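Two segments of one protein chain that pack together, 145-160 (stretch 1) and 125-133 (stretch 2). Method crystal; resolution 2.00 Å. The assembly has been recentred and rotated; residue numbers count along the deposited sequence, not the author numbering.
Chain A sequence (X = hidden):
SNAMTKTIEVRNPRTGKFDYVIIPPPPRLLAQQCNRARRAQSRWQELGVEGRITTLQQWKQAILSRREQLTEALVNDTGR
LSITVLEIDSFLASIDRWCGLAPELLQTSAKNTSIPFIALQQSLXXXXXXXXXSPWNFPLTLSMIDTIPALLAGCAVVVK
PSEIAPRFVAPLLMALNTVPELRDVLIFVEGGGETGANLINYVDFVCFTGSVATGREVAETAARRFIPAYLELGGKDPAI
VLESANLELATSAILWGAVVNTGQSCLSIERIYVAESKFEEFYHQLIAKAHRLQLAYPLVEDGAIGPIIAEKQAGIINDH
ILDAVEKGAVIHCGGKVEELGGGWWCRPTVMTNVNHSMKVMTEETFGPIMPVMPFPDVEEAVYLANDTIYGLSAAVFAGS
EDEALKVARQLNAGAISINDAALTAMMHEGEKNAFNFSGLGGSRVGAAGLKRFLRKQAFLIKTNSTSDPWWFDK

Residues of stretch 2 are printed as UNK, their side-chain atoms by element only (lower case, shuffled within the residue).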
# COMPACT_ATOMS: atom_id res chain seq x y z
N ILE A 145 -10.16 5.34 14.57
CA ILE A 145 -8.80 5.67 14.24
C ILE A 145 -8.55 5.83 12.75
O ILE A 145 -7.81 6.70 12.37
CB ILE A 145 -7.79 4.65 14.89
CG1 ILE A 145 -6.38 5.21 14.89
CG2 ILE A 145 -7.83 3.27 14.23
CD1 ILE A 145 -5.39 4.39 15.71
N ASP A 146 -9.15 4.98 11.90
CA ASP A 146 -9.04 5.13 10.47
C ASP A 146 -10.20 6.01 9.93
O ASP A 146 -10.04 6.79 9.02
CB ASP A 146 -9.06 3.75 9.78
CG ASP A 146 -7.84 2.85 10.18
OD1 ASP A 146 -6.68 3.31 10.08
OD2 ASP A 146 -8.06 1.71 10.57
N THR A 147 -11.36 5.90 10.54
CA THR A 147 -12.57 6.57 10.03
C THR A 147 -12.38 8.07 9.92
O THR A 147 -12.78 8.71 8.92
CB THR A 147 -13.76 6.21 10.95
OG1 THR A 147 -13.97 4.79 10.97
CG2 THR A 147 -15.07 6.90 10.53
N ILE A 148 -11.81 8.67 10.96
CA ILE A 148 -11.73 10.14 11.03
C ILE A 148 -10.84 10.70 9.91
O ILE A 148 -11.27 11.57 9.22
CB ILE A 148 -11.26 10.64 12.41
CG1 ILE A 148 -12.30 10.32 13.48
CG2 ILE A 148 -10.91 12.14 12.33
CD1 ILE A 148 -13.65 10.99 13.30
N PRO A 149 -9.59 10.21 9.73
CA PRO A 149 -8.84 10.77 8.61
C PRO A 149 -9.45 10.44 7.25
O PRO A 149 -9.45 11.28 6.35
CB PRO A 149 -7.43 10.14 8.77
CG PRO A 149 -7.56 9.01 9.76
CD PRO A 149 -8.77 9.35 10.59
N ALA A 150 -10.04 9.27 7.10
CA ALA A 150 -10.70 8.98 5.84
C ALA A 150 -11.84 9.97 5.55
O ALA A 150 -11.98 10.43 4.42
CB ALA A 150 -11.24 7.57 5.85
N LEU A 151 -12.64 10.33 6.58
CA LEU A 151 -13.70 11.28 6.36
C LEU A 151 -13.14 12.64 5.94
O LEU A 151 -13.68 13.25 5.05
CB LEU A 151 -14.58 11.49 7.60
CG LEU A 151 -15.51 10.29 7.87
CD1 LEU A 151 -16.06 10.39 9.28
CD2 LEU A 151 -16.67 10.25 6.92
N LEU A 152 -12.08 13.09 6.58
CA LEU A 152 -11.51 14.38 6.27
C LEU A 152 -10.90 14.42 4.88
O LEU A 152 -10.83 15.48 4.25
CB LEU A 152 -10.51 14.78 7.35
CG LEU A 152 -11.22 15.20 8.65
CD1 LEU A 152 -10.31 15.22 9.88
CD2 LEU A 152 -11.89 16.56 8.52
N ALA A 153 -10.45 13.27 4.42
CA ALA A 153 -9.92 13.13 3.08
C ALA A 153 -11.00 13.33 2.03
O ALA A 153 -10.68 13.58 0.87
CB ALA A 153 -9.29 11.75 2.87
N GLY A 154 -12.26 13.23 2.44
CA GLY A 154 -13.35 13.30 1.51
C GLY A 154 -14.00 11.97 1.15
O GLY A 154 -14.83 11.93 0.29
N CYS A 155 -13.68 10.91 1.88
CA CYS A 155 -14.30 9.61 1.71
C CYS A 155 -15.59 9.52 2.50
O CYS A 155 -15.72 10.09 3.54
CB CYS A 155 -13.39 8.53 2.31
SG CYS A 155 -11.65 8.50 1.74
N ALA A 156 -16.53 8.71 2.01
CA ALA A 156 -17.55 8.13 2.87
C ALA A 156 -17.01 6.84 3.51
O ALA A 156 -16.09 6.17 2.97
CB ALA A 156 -18.81 7.85 2.08
N VAL A 157 -17.51 6.53 4.71
CA VAL A 157 -16.96 5.45 5.47
C VAL A 157 -18.10 4.61 6.05
O VAL A 157 -19.04 5.18 6.65
CB VAL A 157 -16.09 5.96 6.63
CG1 VAL A 157 -15.47 4.79 7.36
CG2 VAL A 157 -15.03 6.94 6.17
N VAL A 158 -18.05 3.30 5.82
CA VAL A 158 -18.94 2.33 6.50
C VAL A 158 -18.17 1.61 7.60
O VAL A 158 -17.16 0.99 7.36
CB VAL A 158 -19.50 1.27 5.53
CG1 VAL A 158 -20.49 0.38 6.25
CG2 VAL A 158 -20.26 1.94 4.43
N VAL A 159 -18.62 1.76 8.83
CA VAL A 159 -17.95 1.22 9.96
C VAL A 159 -18.75 0.05 10.54
O VAL A 159 -19.92 0.22 10.85
CB VAL A 159 -17.81 2.31 11.08
CG1 VAL A 159 -17.11 1.76 12.33
CG2 VAL A 159 -17.09 3.51 10.55
N LYS A 160 -18.09 -1.08 10.69
CA LYS A 160 -18.65 -2.31 11.25
C LYS A 160 -17.85 -2.72 12.48
O LYS A 160 -16.84 -3.43 12.39
CB LYS A 160 -18.69 -3.51 10.23
CG LYS A 160 -19.65 -4.56 10.80
CD LYS A 160 -19.31 -6.01 10.62
CE LYS A 160 -17.99 -6.42 11.23
NZ LYS A 160 -18.22 -6.85 12.58
N UNK A 125 -7.48 12.70 -4.92
CA UNK A 125 -8.86 12.27 -5.13
C UNK A 125 -9.16 11.15 -4.12
O UNK A 125 -8.55 10.07 -4.18
c UNK A 125 -9.02 11.71 -6.56
c UNK A 125 -8.53 12.73 -7.57
c UNK A 125 -10.45 11.35 -6.87
N UNK A 126 -10.11 11.37 -3.19
CA UNK A 126 -10.37 10.30 -2.21
C UNK A 126 -10.95 9.03 -2.81
O UNK A 126 -11.70 9.09 -3.77
c UNK A 126 -12.08 12.02 -2.07
c UNK A 126 -11.41 10.93 -1.28
c UNK A 126 -11.04 12.50 -3.05
N UNK A 127 -10.67 7.87 -2.20
CA UNK A 127 -11.46 6.66 -2.49
C UNK A 127 -12.90 6.99 -2.10
O UNK A 127 -13.12 7.48 -1.00
c UNK A 127 -8.24 3.53 -3.51
c UNK A 127 -7.19 5.12 -2.09
c UNK A 127 -10.95 5.50 -1.67
o UNK A 127 -5.90 3.70 -3.42
c UNK A 127 -7.11 4.11 -3.01
c UNK A 127 -9.49 3.97 -3.05
c UNK A 127 -8.45 5.56 -1.66
c UNK A 127 -9.60 5.00 -2.13
N UNK A 128 -13.87 6.70 -2.96
CA UNK A 128 -15.23 7.14 -2.56
C UNK A 128 -15.80 6.44 -1.30
O UNK A 128 -16.48 7.10 -0.51
c UNK A 128 -15.10 6.93 -4.93
c UNK A 128 -16.07 6.82 -3.78
c UNK A 128 -13.81 6.36 -4.39
N UNK A 129 -15.56 5.16 -1.16
CA UNK A 129 -16.13 4.38 -0.05
C UNK A 129 -15.13 3.45 0.63
O UNK A 129 -14.54 2.54 0.02
c UNK A 129 -19.22 2.02 0.03
c UNK A 129 -17.32 3.58 -0.53
c UNK A 129 -18.71 3.90 1.57
c UNK A 129 -18.12 2.88 0.59
N UNK A 130 -14.89 3.72 1.91
CA UNK A 130 -13.92 3.00 2.74
C UNK A 130 -14.71 2.15 3.72
O UNK A 130 -15.72 2.64 4.33
c UNK A 130 -12.12 3.28 4.48
c UNK A 130 -13.01 4.00 3.49
c UNK A 130 -12.15 4.75 2.50
N UNK A 131 -14.36 0.88 3.80
CA UNK A 131 -14.88 -0.01 4.87
C UNK A 131 -13.93 -0.17 6.06
O UNK A 131 -12.71 -0.42 5.91
N UNK A 132 -14.47 0.00 7.26
CA UNK A 132 -13.71 -0.21 8.47
C UNK A 132 -14.31 -1.33 9.30
O UNK A 132 -15.49 -1.30 9.65
c UNK A 132 -13.71 1.07 9.32
c UNK A 132 -12.93 2.16 8.59
c UNK A 132 -13.08 0.81 10.68
N UNK A 133 -13.48 -2.31 9.64
CA UNK A 133 -13.89 -3.43 10.51
C UNK A 133 -13.01 -3.36 11.71
O UNK A 133 -11.77 -3.48 11.58
c UNK A 133 -14.29 -5.94 7.57
c UNK A 133 -14.04 -5.94 10.73
c UNK A 133 -13.69 -4.78 9.78
c UNK A 133 -14.56 -4.78 8.52
O HOH W 1 -9.66 -1.29 11.16

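Position 125 carries three carbons, one bearing the other two, a fork directly at the first carbon. Its CA-to-CB bond points away from stretch 1 and no atom comes within contact range. This is Val125, a beta-branched residue well suited to the extended backbone here.

At position 126 three carbons close a ring onto the backbone N, and the ring meets Ala153 O, Gly154 O and Cys155 SG. This is Pro126. Its CB lies 3.5 Å from Ala153 O and 3.9 Å from Cys155 SG, and its CG is 3.6 Å from Gly154 O. The compact ring thus lies against the turn that ends the helix. Gly154 has positive phi and closes a Schellman motif; a CB there would sit only 3.1 Å from Pro126 CG and would jam against the preceding carbonyl.

Position 127 has one carbon leading to a six-carbon ring that bears an oxygen. The CA-to-CB bond points sideways and the end of the chain leads away from stretch 1, so the near approach comes from the backbone carbonyl, beside Cys155 SG. This is Tyr127, with O 3.3 Å from Cys155 SG; its large ring is accommodated because its end leaves the interface.

Position 128 again has three carbons closed onto its own N, but the CA-to-CB bond points away. This is Pro128, whose ring turns away while its carbonyl accepts the first rung of the sheet: Ala156 N donates to Pro128 O at 3.0 Å.

Position 129 holds four carbons, forked at the second, and a terminal carbon lies near Ala156 CB and Val158 CG2. It is Leu129. The fork beyond CB lets the end of the side chain come nearer its neighbours: CD1 of Leu129 reaches 4.0 Å from Ala156 CB and 3.8 Å from Val158 CG2.

Position 130 shows three carbons forked at the first, on the sheet face shared with Val157, with one arm near Cys155 SG and Ala150 CB. It is Val130. Its CG2 packs 3.9 Å from Cys155 SG and 4.5 Å from Ala150 CB, so a short branched chain fills the space between strand and helix.

Position 131 has no side-chain atoms; its backbone pairs with Val158. It is Gly131, whose CA makes a CA-H...O contact of 3.5 Å with Val158 O. An ideal CB would lie 4.4 Å from Val158 O, so this contact does not itself require glycine.

Position 132, again three carbons forked at the first, touches Val157 CG1 and Thr147 OG1. It is Val132, the residue most covered by stretch 1. Its CG2 is 3.9 Å from Val157 CG1 and 3.7 Å from Thr147 OG1, so a compact branched chain fits between strand and Thr147.

Position 133 has four carbons forked at the first, one arm two carbons long, and the short arm meets Lys160 CE. It is Ile133, whose CG2 lies 4.0 Å from Lys160 CE, packing against the aliphatic part of the lysine.

The contact works as a parallel pair of strands with a helix packed on one face. After the first rung, Val130 N donates to Ala156 O (2.9 Å), Val158 N to Val130 O (2.8 Å), Val132 N to Val158 O (2.9 Å) and Lys160 N to Val132 O (2.8 Å). Donors alternate between strands, as parallel pairing requires. Val130 and Val132 meet the helical segment, while Leu129 and Ile133 pack along the other face with Ala156, Val158 and Lys160.

Stretch 2, residues 125-133: VPYPLVGVI
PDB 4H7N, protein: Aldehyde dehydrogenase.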